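Local coordinates for interleukin-15 receptor alpha chain (Mus musculus, PDB 2PSM), which probably binds interleukin-15 with high affinity through its sushi domain and presents the cytokine to the signalling receptor subunits, at residues 22-35 against 50-64. Residues are numbered along the deposited sequence; the frame is centred on the assembly and turned at random.
Sequences IRVKNYSVNSRERY and LIECVINKNTNVAHW
E33 and I51 exchange two backbone hydrogen bonds, E33 N to I51 O and I51 N to E33 O, both 3.0 Å, and so join strands 32-34 and 50-56 antiparallel. C53 N bonds to S31 O at 2.9 Å. N30 N, in the type II turn S28-S31, bonds to C53 O. The bend of E33 at chi2 (-70°) turns its carboxylate to K25 N, which OE1 accepts, and N26 N, which OE2 accepts, each well out of the carboxylate plane.

W64 takes one group of apolar contacts. I51 CD1 lies over one face of its indole and C53 CB over the opposite face. E33 CG meets W64 CH2 at 3.6 Å. Separately, I22 CD1 and I51 CD1 meet tip to tip, 3.7 Å apart, and V29 CG2 packs on I55 CB and A62 CB.

Two ties reach the N-terminal residues: W64 NE1 bonds to P12 O, and C53 is disulfide-bonded to C11.

R32, R34, L50 and E52 lie on the sheet face opposite E33 and I51. L50 CD2 sits over the R32 guanidinium, 3.5 Å from NH2. R32 NE makes a long salt bridge to E52 OE1 at 3.6 Å. R32 NH1 and R34 NH2 pair with acidic side chains of another protein's chain. A leucine replacing R32 would probably cost E52 its long salt bridge and leave the acidic side chain that R32 meets without that charge partner.

The face of E33 and I51 thus packs with W64 inside the sushi domain, while R32 and R34 bring positive charge to the opposite face, where the other protein, probably the cytokine, binds.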
loop_
_atom_site.group_PDB
_atom_site.type_symbol
_atom_site.label_atom_id
_atom_site.label_comp_id
_atom_site.label_asym_id
_atom_site.label_seq_id
_atom_site.Cartn_x
_atom_site.Cartn_y
_atom_site.Cartn_z
ATOM N N ILE B 22 2.715 -18.934 -7.100
ATOM C CA ILE B 22 2.741 -18.006 -8.213
ATOM C C ILE B 22 2.757 -18.758 -9.533
ATOM O O ILE B 22 3.441 -19.771 -9.683
ATOM C CB ILE B 22 3.968 -17.067 -8.140
ATOM C CG1 ILE B 22 3.894 -16.034 -9.266
ATOM C CG2 ILE B 22 5.254 -17.877 -8.216
ATOM C CD1 ILE B 22 4.937 -14.926 -9.159
ATOM N N ARG B 23 1.967 -18.263 -10.477
ATOM C CA ARG B 23 1.879 -18.839 -11.808
ATOM C C ARG B 23 2.264 -17.722 -12.766
ATOM O O ARG B 23 1.449 -16.863 -13.096
ATOM C CB ARG B 23 0.460 -19.315 -12.084
ATOM N N VAL B 24 3.518 -17.733 -13.197
ATOM C CA VAL B 24 4.031 -16.714 -14.101
ATOM C C VAL B 24 3.492 -16.888 -15.511
ATOM O O VAL B 24 3.682 -17.933 -16.137
ATOM C CB VAL B 24 5.573 -16.756 -14.152
ATOM C CG1 VAL B 24 6.097 -15.728 -15.158
ATOM C CG2 VAL B 24 6.138 -16.488 -12.764
ATOM N N LYS B 25 2.828 -15.853 -16.011
ATOM C CA LYS B 25 2.269 -15.894 -17.347
ATOM C C LYS B 25 3.304 -15.451 -18.370
ATOM O O LYS B 25 3.360 -15.984 -19.476
ATOM C CB LYS B 25 1.037 -14.994 -17.424
ATOM N N ASN B 26 4.136 -14.486 -17.989
ATOM C CA ASN B 26 5.140 -13.951 -18.898
ATOM C C ASN B 26 6.503 -13.761 -18.223
ATOM O O ASN B 26 6.617 -13.080 -17.205
ATOM C CB ASN B 26 4.618 -12.624 -19.470
ATOM C CG ASN B 26 5.537 -12.028 -20.511
ATOM O OD1 ASN B 26 5.957 -12.707 -21.451
ATOM N ND2 ASN B 26 5.846 -10.742 -20.358
ATOM N N TYR B 27 7.531 -14.373 -18.803
ATOM C CA TYR B 27 8.893 -14.297 -18.278
ATOM C C TYR B 27 9.738 -13.208 -18.947
ATOM O O TYR B 27 10.908 -13.023 -18.600
ATOM C CB TYR B 27 9.591 -15.654 -18.447
ATOM C CG TYR B 27 9.105 -16.733 -17.502
ATOM C CD1 TYR B 27 9.741 -16.951 -16.278
ATOM C CD2 TYR B 27 8.002 -17.529 -17.825
ATOM C CE1 TYR B 27 9.291 -17.937 -15.397
ATOM C CE2 TYR B 27 7.543 -18.516 -16.952
ATOM C CZ TYR B 27 8.193 -18.713 -15.740
ATOM O OH TYR B 27 7.741 -19.677 -14.866
ATOM N N SER B 28 9.148 -12.495 -19.903
ATOM C CA SER B 28 9.861 -11.438 -20.620
ATOM C C SER B 28 10.068 -10.156 -19.809
ATOM O O SER B 28 9.343 -9.883 -18.852
ATOM C CB SER B 28 9.134 -11.102 -21.925
ATOM O OG SER B 28 9.215 -12.185 -22.837
ATOM N N VAL B 29 11.076 -9.384 -20.207
ATOM C CA VAL B 29 11.416 -8.125 -19.554
ATOM C C VAL B 29 10.215 -7.188 -19.561
ATOM O O VAL B 29 9.499 -7.099 -20.555
ATOM C CB VAL B 29 12.609 -7.445 -20.269
ATOM C CG1 VAL B 29 12.837 -6.042 -19.722
ATOM C CG2 VAL B 29 13.854 -8.291 -20.082
ATOM N N ASN B 30 10.017 -6.498 -18.440
ATOM C CA ASN B 30 8.912 -5.562 -18.222
ATOM C C ASN B 30 7.654 -6.271 -17.727
ATOM O O ASN B 30 6.667 -5.622 -17.382
ATOM C CB ASN B 30 8.579 -4.768 -19.489
ATOM C CG ASN B 30 9.711 -3.863 -19.925
ATOM O OD1 ASN B 30 10.341 -3.198 -19.100
ATOM N ND2 ASN B 30 9.969 -3.823 -21.228
ATOM N N SER B 31 7.682 -7.601 -17.686
ATOM C CA SER B 31 6.524 -8.352 -17.210
ATOM C C SER B 31 6.315 -8.167 -15.710
ATOM O O SER B 31 7.274 -8.146 -14.941
ATOM C CB SER B 31 6.675 -9.843 -17.506
ATOM O OG SER B 31 5.560 -10.561 -16.984
ATOM N N ARG B 32 5.053 -8.044 -15.306
ATOM C CA ARG B 32 4.686 -7.866 -13.901
ATOM C C ARG B 32 3.804 -9.035 -13.478
ATOM O O ARG B 32 2.714 -9.220 -14.017
ATOM C CB ARG B 32 3.921 -6.547 -13.725
ATOM C CG ARG B 32 4.712 -5.325 -14.160
ATOM C CD ARG B 32 3.848 -4.069 -14.243
ATOM N NE ARG B 32 4.184 -3.100 -13.206
ATOM C CZ ARG B 32 3.541 -2.982 -12.053
ATOM N NH1 ARG B 32 2.516 -3.772 -11.786
ATOM N NH2 ARG B 32 3.929 -2.077 -11.165
ATOM N N GLU B 33 4.278 -9.822 -12.518
ATOM C CA GLU B 33 3.529 -10.980 -12.037
ATOM C C GLU B 33 3.260 -10.820 -10.547
ATOM O O GLU B 33 3.923 -10.037 -9.871
ATOM C CB GLU B 33 4.323 -12.273 -12.274
ATOM C CG GLU B 33 4.686 -12.572 -13.737
ATOM C CD GLU B 33 3.488 -12.966 -14.605
ATOM O OE1 GLU B 33 2.523 -13.557 -14.080
ATOM O OE2 GLU B 33 3.521 -12.703 -15.826
ATOM N N ARG B 34 2.300 -11.574 -10.030
ATOM C CA ARG B 34 1.968 -11.470 -8.622
ATOM C C ARG B 34 1.759 -12.800 -7.933
ATOM O O ARG B 34 1.088 -13.688 -8.458
ATOM C CB ARG B 34 0.699 -10.626 -8.430
ATOM C CG ARG B 34 0.883 -9.130 -8.639
ATOM C CD ARG B 34 -0.435 -8.389 -8.401
ATOM N NE ARG B 34 -0.316 -6.966 -8.708
ATOM C CZ ARG B 34 0.279 -6.078 -7.918
ATOM N NH1 ARG B 34 0.807 -6.463 -6.763
ATOM N NH2 ARG B 34 0.355 -4.805 -8.288
ATOM N N TYR B 35 2.345 -12.920 -6.747
ATOM C CA TYR B 35 2.193 -14.106 -5.915
ATOM C C TYR B 35 0.767 -14.049 -5.373
ATOM O O TYR B 35 0.163 -12.975 -5.323
ATOM C CB TYR B 35 3.154 -14.044 -4.724
ATOM C CG TYR B 35 4.607 -14.298 -5.060
ATOM C CD1 TYR B 35 5.118 -15.597 -5.086
ATOM C CD2 TYR B 35 5.472 -13.244 -5.343
ATOM C CE1 TYR B 35 6.460 -15.839 -5.385
ATOM C CE2 TYR B 35 6.811 -13.472 -5.643
ATOM C CZ TYR B 35 7.299 -14.774 -5.663
ATOM O OH TYR B 35 8.617 -15.010 -5.974
ATOM N N LEU B 50 3.830 -8.272 -5.722
ATOM C CA LEU B 50 4.448 -8.030 -7.022
ATOM C C LEU B 50 5.941 -8.241 -7.230
ATOM O O LEU B 50 6.747 -7.906 -6.382
ATOM C CB LEU B 50 4.144 -6.592 -7.471
ATOM C CG LEU B 50 4.752 -6.183 -8.821
ATOM C CD1 LEU B 50 3.897 -6.757 -9.954
ATOM C CD2 LEU B 50 4.813 -4.662 -8.939
ATOM N N ILE B 51 6.281 -8.789 -8.394
ATOM C CA ILE B 51 7.665 -8.944 -8.818
ATOM C C ILE B 51 7.643 -8.571 -10.291
ATOM O O ILE B 51 6.686 -8.877 -11.000
ATOM C CB ILE B 51 8.224 -10.370 -8.663
ATOM C CG1 ILE B 51 7.364 -11.387 -9.418
ATOM C CG2 ILE B 51 8.361 -10.706 -7.189
ATOM C CD1 ILE B 51 7.951 -12.794 -9.362
ATOM N N GLU B 52 8.674 -7.873 -10.744
ATOM C CA GLU B 52 8.747 -7.466 -12.138
ATOM C C GLU B 52 10.053 -7.952 -12.732
ATOM O O GLU B 52 11.079 -7.959 -12.053
ATOM C CB GLU B 52 8.684 -5.943 -12.264
ATOM C CG GLU B 52 8.619 -5.464 -13.706
ATOM C CD GLU B 52 8.527 -3.956 -13.821
ATOM O OE1 GLU B 52 7.792 -3.346 -13.012
ATOM O OE2 GLU B 52 9.177 -3.386 -14.729
ATOM N N CYS B 53 10.015 -8.369 -13.993
ATOM C CA CYS B 53 11.219 -8.841 -14.659
ATOM C C CYS B 53 11.940 -7.648 -15.275
ATOM O O CYS B 53 11.477 -7.080 -16.264
ATOM C CB CYS B 53 10.878 -9.864 -15.744
ATOM S SG CYS B 53 12.387 -10.454 -16.567
ATOM N N VAL B 54 13.062 -7.265 -14.671
ATOM C CA VAL B 54 13.841 -6.127 -15.140
ATOM C C VAL B 54 15.179 -6.588 -15.693
ATOM O O VAL B 54 15.786 -7.537 -15.189
ATOM C CB VAL B 54 14.093 -5.102 -14.006
ATOM C CG1 VAL B 54 12.767 -4.694 -13.368
ATOM C CG2 VAL B 54 15.024 -5.680 -12.964
ATOM N N ILE B 55 15.634 -5.899 -16.732
ATOM C CA ILE B 55 16.882 -6.231 -17.397
ATOM C C ILE B 55 18.081 -5.420 -16.926
ATOM O O ILE B 55 17.967 -4.250 -16.556
ATOM C CB ILE B 55 16.750 -6.027 -18.930
ATOM C CG1 ILE B 55 18.013 -6.516 -19.646
ATOM C CG2 ILE B 55 16.516 -4.547 -19.243
ATOM C CD1 ILE B 55 18.165 -8.022 -19.667
ATOM N N ASN B 56 19.235 -6.071 -16.930
ATOM C CA ASN B 56 20.483 -5.416 -16.586
ATOM C C ASN B 56 21.088 -5.157 -17.966
ATOM O O ASN B 56 21.729 -6.040 -18.536
ATOM C CB ASN B 56 21.384 -6.359 -15.785
ATOM C CG ASN B 56 22.698 -5.715 -15.393
ATOM O OD1 ASN B 56 23.235 -4.876 -16.119
ATOM N ND2 ASN B 56 23.234 -6.117 -14.246
ATOM N N LYS B 57 20.850 -3.965 -18.511
ATOM C CA LYS B 57 21.358 -3.593 -19.836
ATOM C C LYS B 57 22.852 -3.855 -19.969
ATOM O O LYS B 57 23.343 -4.227 -21.035
ATOM C CB LYS B 57 21.108 -2.106 -20.114
ATOM C CG LYS B 57 19.650 -1.688 -20.212
ATOM C CD LYS B 57 19.563 -0.190 -20.478
ATOM C CE LYS B 57 18.125 0.309 -20.499
ATOM N NZ LYS B 57 18.052 1.793 -20.690
ATOM N N ASN B 58 23.570 -3.655 -18.872
ATOM C CA ASN B 58 25.010 -3.843 -18.853
ATOM C C ASN B 58 25.441 -5.264 -19.209
ATOM O O ASN B 58 26.444 -5.459 -19.897
ATOM C CB ASN B 58 25.555 -3.459 -17.474
ATOM C CG ASN B 58 27.058 -3.347 -17.459
ATOM O OD1 ASN B 58 27.639 -2.571 -18.219
ATOM N ND2 ASN B 58 27.702 -4.121 -16.594
ATOM N N THR B 59 24.680 -6.257 -18.760
ATOM C CA THR B 59 25.038 -7.643 -19.032
ATOM C C THR B 59 23.987 -8.450 -19.790
ATOM O O THR B 59 24.175 -9.643 -20.033
ATOM C CB THR B 59 25.347 -8.387 -17.719
ATOM O OG1 THR B 59 24.160 -8.455 -16.924
ATOM C CG2 THR B 59 26.426 -7.662 -16.936
ATOM N N ASN B 60 22.886 -7.805 -20.164
ATOM C CA ASN B 60 21.798 -8.475 -20.879
ATOM C C ASN B 60 21.168 -9.612 -20.094
ATOM O O ASN B 60 20.576 -10.518 -20.680
ATOM C CB ASN B 60 22.268 -9.027 -22.225
ATOM C CG ASN B 60 22.248 -7.988 -23.317
ATOM O OD1 ASN B 60 23.245 -7.306 -23.562
ATOM N ND2 ASN B 60 21.103 -7.849 -23.974
ATOM N N VAL B 61 21.301 -9.581 -18.773
ATOM C CA VAL B 61 20.705 -10.620 -17.951
ATOM C C VAL B 61 19.563 -10.015 -17.149
ATOM O O VAL B 61 19.719 -8.983 -16.488
ATOM C CB VAL B 61 21.734 -11.268 -16.996
ATOM C CG1 VAL B 61 22.915 -11.795 -17.800
ATOM C CG2 VAL B 61 22.191 -10.270 -15.943
ATOM N N ALA B 62 18.405 -10.656 -17.233
ATOM C CA ALA B 62 17.220 -10.194 -16.536
ATOM C C ALA B 62 17.036 -10.971 -15.238
ATOM O O ALA B 62 17.524 -12.090 -15.093
ATOM C CB ALA B 62 15.991 -10.359 -17.432
ATOM N N HIS B 63 16.333 -10.357 -14.297
ATOM C CA HIS B 63 16.057 -10.970 -13.006
ATOM C C HIS B 63 14.777 -10.358 -12.459
ATOM O O HIS B 63 14.380 -9.252 -12.847
ATOM C CB HIS B 63 17.207 -10.708 -12.033
ATOM C CG HIS B 63 17.355 -9.269 -11.648
ATOM N ND1 HIS B 63 16.540 -8.657 -10.718
ATOM C CD2 HIS B 63 18.196 -8.307 -12.099
ATOM C CE1 HIS B 63 16.873 -7.383 -10.614
ATOM N NE2 HIS B 63 17.874 -7.144 -11.441
ATOM N N TRP B 64 14.127 -11.097 -11.572
ATOM C CA TRP B 64 12.907 -10.640 -10.936
ATOM C C TRP B 64 13.280 -9.697 -9.803
ATOM O O TRP B 64 14.281 -9.919 -9.114
ATOM C CB TRP B 64 12.135 -11.825 -10.358
ATOM C CG TRP B 64 11.500 -12.700 -11.383
ATOM C CD1 TRP B 64 11.862 -13.978 -11.714
ATOM C CD2 TRP B 64 10.370 -12.378 -12.199
ATOM N NE1 TRP B 64 11.022 -14.470 -12.685
ATOM C CE2 TRP B 64 10.098 -13.511 -13.002
ATOM C CE3 TRP B 64 9.557 -11.244 -12.329
ATOM C CZ2 TRP B 64 9.047 -13.540 -13.925
ATOM C CZ3 TRP B 64 8.508 -11.275 -13.245
ATOM C CH2 TRP B 64 8.264 -12.415 -14.032
#